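Local structure of glycoside hydrolase family 81 (Clostridium thermocellum, 6FOP) at residues 230-243 with 516-528. The protein probably hydrolyses beta-1,3-glucans such as laminarin as an endo-acting glucanase, here as an engineered variant of the cellulosomal enzyme. Numbering follows the deposited sequence. Where two conformers were deposited one is given.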
loop_
_atom_site.group_PDB
_atom_site.type_symbol
_atom_site.label_atom_id
_atom_site.label_comp_id
_atom_site.label_asym_id
_atom_site.label_seq_id
_atom_site.Cartn_x
_atom_site.Cartn_y
_atom_site.Cartn_z
ATOM N N VAL A 230 9.965 -7.786 -7.331
ATOM C CA VAL A 230 9.370 -6.806 -8.257
ATOM C C VAL A 230 10.423 -5.859 -8.789
ATOM O O VAL A 230 11.387 -5.547 -8.103
ATOM C CB VAL A 230 8.220 -6.018 -7.656
ATOM C CG1 VAL A 230 7.101 -6.975 -7.284
ATOM C CG2 VAL A 230 8.662 -5.149 -6.468
ATOM N N GLU A 231 10.209 -5.424 -10.031
ATOM C CA GLU A 231 10.988 -4.345 -10.631
ATOM C C GLU A 231 10.001 -3.453 -11.369
ATOM O O GLU A 231 8.940 -3.921 -11.784
ATOM C CB GLU A 231 12.007 -4.870 -11.637
ATOM C CG GLU A 231 12.914 -5.972 -11.174
ATOM C CD GLU A 231 13.496 -6.666 -12.396
ATOM O OE1 GLU A 231 12.903 -7.657 -12.935
ATOM O OE2 GLU A 231 14.493 -6.150 -12.872
ATOM N N TRP A 232 10.332 -2.176 -11.525
ATOM C CA TRP A 232 9.425 -1.240 -12.198
ATOM C C TRP A 232 10.166 -0.334 -13.159
ATOM O O TRP A 232 11.373 -0.110 -13.020
ATOM C CB TRP A 232 8.639 -0.387 -11.194
ATOM C CG TRP A 232 9.476 0.363 -10.250
ATOM C CD1 TRP A 232 10.040 1.608 -10.449
ATOM C CD2 TRP A 232 9.868 -0.044 -8.940
ATOM N NE1 TRP A 232 10.739 1.975 -9.349
ATOM C CE2 TRP A 232 10.659 0.990 -8.402
ATOM C CE3 TRP A 232 9.618 -1.189 -8.159
ATOM C CZ2 TRP A 232 11.223 0.906 -7.131
ATOM C CZ3 TRP A 232 10.157 -1.250 -6.906
ATOM C CH2 TRP A 232 10.957 -0.215 -6.403
ATOM N N SER A 233 9.403 0.205 -14.111
ATOM C CA SER A 233 9.932 1.157 -15.073
ATOM C C SER A 233 8.869 2.169 -15.484
ATOM O O SER A 233 7.775 1.768 -15.899
ATOM C CB SER A 233 10.458 0.402 -16.301
ATOM O OG SER A 233 10.933 1.320 -17.268
ATOM N N TYR A 234 9.185 3.456 -15.361
ATOM C CA TYR A 234 8.357 4.535 -15.878
ATOM C C TYR A 234 8.892 4.870 -17.258
ATOM O O TYR A 234 10.088 5.182 -17.411
ATOM C CB TYR A 234 8.467 5.757 -14.972
ATOM C CG TYR A 234 7.886 7.046 -15.523
ATOM C CD1 TYR A 234 6.580 7.119 -16.003
ATOM C CD2 TYR A 234 8.664 8.201 -15.574
ATOM C CE1 TYR A 234 6.046 8.328 -16.475
ATOM C CE2 TYR A 234 8.154 9.398 -16.033
ATOM C CZ TYR A 234 6.863 9.459 -16.507
ATOM O OH TYR A 234 6.393 10.695 -16.938
ATOM N N ASN A 235 8.018 4.812 -18.253
ATOM C CA ASN A 235 8.327 5.241 -19.612
ATOM C C ASN A 235 7.755 6.621 -19.832
ATOM O O ASN A 235 6.554 6.787 -19.996
ATOM C CB ASN A 235 7.758 4.255 -20.623
ATOM C CG ASN A 235 8.212 4.553 -22.029
ATOM O OD1 ASN A 235 8.351 5.712 -22.408
ATOM N ND2 ASN A 235 8.434 3.517 -22.822
ATOM N N GLU A 236 8.636 7.611 -19.810
ATOM C CA GLU A 236 8.194 9.002 -19.887
ATOM C C GLU A 236 7.535 9.345 -21.215
ATOM O O GLU A 236 6.584 10.132 -21.249
ATOM C CB GLU A 236 9.341 9.965 -19.616
ATOM C CG GLU A 236 8.884 11.428 -19.452
ATOM C CD GLU A 236 10.040 12.332 -19.176
ATOM O OE1 GLU A 236 11.162 11.826 -18.974
ATOM O OE2 GLU A 236 9.863 13.556 -19.183
ATOM N N THR A 237 8.050 8.776 -22.293
ATOM C CA THR A 237 7.515 8.991 -23.614
ATOM C C THR A 237 6.087 8.465 -23.722
ATOM O O THR A 237 5.208 9.170 -24.213
ATOM C CB THR A 237 8.427 8.344 -24.676
ATOM O OG1 THR A 237 9.740 8.930 -24.584
ATOM C CG2 THR A 237 7.864 8.552 -26.075
ATOM N N GLU A 238 5.851 7.266 -23.179
ATOM C CA GLU A 238 4.544 6.592 -23.281
ATOM C C GLU A 238 3.591 6.853 -22.110
ATOM O O GLU A 238 2.428 6.461 -22.165
ATOM C CB GLU A 238 4.758 5.078 -23.507
ATOM C CG GLU A 238 5.467 4.805 -24.837
ATOM C CD GLU A 238 5.471 3.346 -25.308
ATOM O OE1 GLU A 238 4.791 2.472 -24.723
ATOM O OE2 GLU A 238 6.171 3.080 -26.306
ATOM N N SER A 239 4.076 7.512 -21.057
ATOM C CA SER A 239 3.285 7.751 -19.850
ATOM C C SER A 239 2.728 6.453 -19.262
ATOM O O SER A 239 1.575 6.383 -18.868
ATOM C CB SER A 239 2.175 8.796 -20.096
ATOM O OG SER A 239 1.745 9.383 -18.875
ATOM N N THR A 240 3.592 5.448 -19.165
ATOM C CA THR A 240 3.214 4.137 -18.618
ATOM C C THR A 240 4.130 3.746 -17.470
ATOM O O THR A 240 5.269 4.197 -17.378
ATOM C CB THR A 240 3.282 3.012 -19.659
ATOM O OG1 THR A 240 4.612 2.950 -20.198
ATOM C CG2 THR A 240 2.278 3.232 -20.743
ATOM N N LEU A 241 3.602 2.884 -16.614
ATOM C CA LEU A 241 4.350 2.314 -15.502
ATOM C C LEU A 241 4.242 0.794 -15.601
ATOM O O LEU A 241 3.150 0.242 -15.502
ATOM C CB LEU A 241 3.790 2.859 -14.192
ATOM C CG LEU A 241 4.516 2.627 -12.875
ATOM C CD1 LEU A 241 4.296 1.211 -12.417
ATOM C CD2 LEU A 241 5.986 2.948 -12.975
ATOM N N THR A 242 5.380 0.151 -15.851
ATOM C CA THR A 242 5.483 -1.284 -15.989
ATOM C C THR A 242 6.078 -1.891 -14.734
ATOM O O THR A 242 7.073 -1.389 -14.211
ATOM C CB THR A 242 6.371 -1.614 -17.181
ATOM O OG1 THR A 242 5.765 -1.104 -18.370
ATOM C CG2 THR A 242 6.543 -3.131 -17.330
ATOM N N THR A 243 5.441 -2.947 -14.243
ATOM C CA THR A 243 5.971 -3.713 -13.102
ATOM C C THR A 243 6.136 -5.171 -13.532
ATOM O O THR A 243 5.211 -5.738 -14.123
ATOM C CB THR A 243 5.026 -3.679 -11.895
ATOM O OG1 THR A 243 4.683 -2.310 -11.608
ATOM C CG2 THR A 243 5.689 -4.297 -10.662
ATOM N N ILE A 516 14.258 8.312 -7.586
ATOM C CA ILE A 516 13.250 8.601 -6.574
ATOM C C ILE A 516 11.934 8.985 -7.231
ATOM O O ILE A 516 10.867 8.538 -6.809
ATOM C CB ILE A 516 13.738 9.663 -5.572
ATOM C CG1 ILE A 516 14.925 9.115 -4.769
ATOM C CG2 ILE A 516 12.586 10.094 -4.667
ATOM C CD1 ILE A 516 15.507 10.075 -3.746
ATOM N N ARG A 517 11.990 9.786 -8.288
ATOM C CA ARG A 517 10.757 10.135 -8.988
ATOM C C ARG A 517 10.006 8.886 -9.475
ATOM O O ARG A 517 8.809 8.754 -9.268
ATOM C CB ARG A 517 11.033 11.039 -10.178
ATOM C CG ARG A 517 9.770 11.455 -10.879
ATOM C CD ARG A 517 10.070 11.959 -12.248
ATOM N NE ARG A 517 10.630 10.915 -13.100
ATOM C CZ ARG A 517 11.163 11.139 -14.290
ATOM N NH1 ARG A 517 11.242 12.374 -14.773
ATOM N NH2 ARG A 517 11.649 10.129 -15.002
ATOM N N ASP A 518 10.738 7.964 -10.085
ATOM C CA ASP A 518 10.114 6.799 -10.705
ATOM C C ASP A 518 9.581 5.851 -9.648
ATOM O O ASP A 518 8.558 5.204 -9.874
ATOM C CB ASP A 518 11.109 6.096 -11.622
ATOM C CG ASP A 518 11.452 6.911 -12.878
ATOM O OD1 ASP A 518 10.883 8.011 -13.088
ATOM O OD2 ASP A 518 12.301 6.431 -13.648
ATOM N N LEU A 519 10.256 5.781 -8.497
ATOM C CA LEU A 519 9.737 5.092 -7.306
ATOM C C LEU A 519 8.361 5.654 -6.955
ATOM O O LEU A 519 7.397 4.905 -6.722
ATOM C CB LEU A 519 10.702 5.269 -6.136
ATOM C CG LEU A 519 10.200 4.899 -4.729
ATOM C CD1 LEU A 519 9.993 3.406 -4.574
ATOM C CD2 LEU A 519 11.133 5.446 -3.662
ATOM N N GLY A 520 8.264 6.973 -6.875
ATOM C CA GLY A 520 6.985 7.617 -6.588
ATOM C C GLY A 520 5.908 7.264 -7.591
ATOM O O GLY A 520 4.753 7.016 -7.210
ATOM N N ILE A 521 6.256 7.286 -8.875
ATOM C CA ILE A 521 5.310 6.967 -9.931
ATOM C C ILE A 521 4.831 5.533 -9.788
ATOM O O ILE A 521 3.641 5.244 -9.929
ATOM C CB ILE A 521 5.860 7.312 -11.324
ATOM C CG1 ILE A 521 6.053 8.830 -11.423
ATOM C CG2 ILE A 521 4.953 6.777 -12.428
ATOM C CD1 ILE A 521 6.766 9.292 -12.669
ATOM N N TYR A 522 5.758 4.628 -9.515
ATOM C CA TYR A 522 5.424 3.219 -9.242
ATOM C C TYR A 522 4.418 3.074 -8.099
ATOM O O TYR A 522 3.351 2.427 -8.219
ATOM C CB TYR A 522 6.723 2.435 -8.969
ATOM C CG TYR A 522 6.553 1.104 -8.236
ATOM C CD1 TYR A 522 5.975 0.011 -8.872
ATOM C CD2 TYR A 522 6.916 0.961 -6.908
ATOM C CE1 TYR A 522 5.802 -1.202 -8.216
ATOM C CE2 TYR A 522 6.717 -0.246 -6.247
ATOM C CZ TYR A 522 6.173 -1.308 -6.900
ATOM O OH TYR A 522 5.983 -2.494 -6.225
ATOM N N LEU A 523 4.755 3.677 -6.961
ATOM C CA LEU A 523 3.878 3.581 -5.785
ATOM C C LEU A 523 2.520 4.202 -6.013
ATOM O O LEU A 523 1.487 3.612 -5.696
ATOM C CB LEU A 523 4.564 4.187 -4.563
ATOM C CG LEU A 523 5.875 3.518 -4.136
ATOM C CD1 LEU A 523 6.636 4.395 -3.145
ATOM C CD2 LEU A 523 5.592 2.146 -3.514
ATOM N N TYR A 524 2.534 5.434 -6.503
ATOM C CA TYR A 524 1.317 6.188 -6.729
ATOM C C TYR A 524 0.386 5.493 -7.702
ATOM O O TYR A 524 -0.802 5.280 -7.422
ATOM C CB TYR A 524 1.698 7.583 -7.263
ATOM C CG TYR A 524 0.525 8.447 -7.670
ATOM C CD1 TYR A 524 -0.178 9.211 -6.745
ATOM C CD2 TYR A 524 0.097 8.474 -8.984
ATOM C CE1 TYR A 524 -1.268 9.983 -7.144
ATOM C CE2 TYR A 524 -0.971 9.263 -9.382
ATOM C CZ TYR A 524 -1.655 10.008 -8.461
ATOM O OH TYR A 524 -2.713 10.770 -8.872
ATOM N N THR A 525 0.910 5.139 -8.870
ATOM C CA THR A 525 0.089 4.552 -9.910
ATOM C C THR A 525 -0.504 3.224 -9.453
ATOM O O THR A 525 -1.681 2.940 -9.661
ATOM C CB THR A 525 0.922 4.406 -11.192
ATOM O OG1 THR A 525 1.478 5.698 -11.561
ATOM C CG2 THR A 525 0.079 3.903 -12.329
ATOM N N THR A 526 0.335 2.410 -8.801
ATOM C CA THR A 526 -0.140 1.095 -8.382
ATOM C C THR A 526 -1.179 1.228 -7.251
ATOM O O THR A 526 -2.241 0.601 -7.319
ATOM C CB THR A 526 1.019 0.219 -7.947
ATOM O OG1 THR A 526 1.993 0.127 -8.992
ATOM C CG2 THR A 526 0.501 -1.189 -7.632
ATOM N N GLU A 527 -0.908 2.051 -6.221
ATOM C CA GLU A 527 -1.888 2.213 -5.162
ATOM C C GLU A 527 -3.222 2.711 -5.679
ATOM O O GLU A 527 -4.282 2.227 -5.260
ATOM C CB GLU A 527 -1.337 3.066 -4.011
ATOM C CG GLU A 527 -2.192 2.965 -2.753
ATOM C CD GLU A 527 -1.481 2.502 -1.488
ATOM O OE1 GLU A 527 -0.222 2.515 -1.436
ATOM O OE2 GLU A 527 -2.200 2.077 -0.546
ATOM N N VAL A 528 -3.185 3.640 -6.625
ATOM C CA VAL A 528 -4.428 4.140 -7.203
ATOM C C VAL A 528 -5.203 2.979 -7.865
ATOM O O VAL A 528 -6.424 2.861 -7.709
ATOM C CB VAL A 528 -4.150 5.269 -8.209
ATOM C CG1 VAL A 528 -5.381 5.550 -9.067
ATOM C CG2 VAL A 528 -3.738 6.551 -7.456
HETATM O O HOH W 1 11.907 3.881 -14.488
HETATM O O HOH W 2 12.068 7.014 -16.317
HETATM O O HOH W 3 12.205 13.412 -17.142
HETATM O O HOH W 4 12.617 10.159 -17.772
HETATM O O HOH W 5 2.786 -2.430 -9.631
#
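Trp232 and Tyr522 form an offset stack: the tyrosine ring and the six-membered indole ring have centroids 4.1 Å apart and planes tilted by just 11°. Trp232 CG takes the cramped place between its backbone N and carbonyl carbon (chi1 56°), which lays the indole over the phenol, while Tyr522 CB makes a CH-pi contact over the five-membered ring. At the edge of the phenol, in its plane, lies Thr243 OG1, 3.7 Å from Tyr522 CE1. Leu241 settles with CD2 3.8 Å from Tyr522 CA, between the two aromatic contacts of the hairpin. In the second of these, Ile521 CD1 stands over the centre of the Tyr234 ring, almost on the ring normal. Arg517 NH2 comes to that ring's edge, its guanidinium close to perpendicular to the ring.

Arg517 is itself oriented by Asp518, whose OD1 accepts from NE at 2.9 Å and from NH2, both in the guanidinium plane; Glu509 holds NH1. No direct hydrogen bond crosses the interface, so water does the polar bridging: two molecules link Asp518 OD2 to Tyr234 N and O, two more join Glu236 OE1 to Arg517, and a fifth lies between the hydroxyls of Thr243 and Thr526. Phe470 meets Tyr522 steeply. The result is a beta-hairpin, closed by a G1 bulge at its turn, lying almost crosswise (102° for strand 230-235) on a helix of the family 81 C-terminal domain.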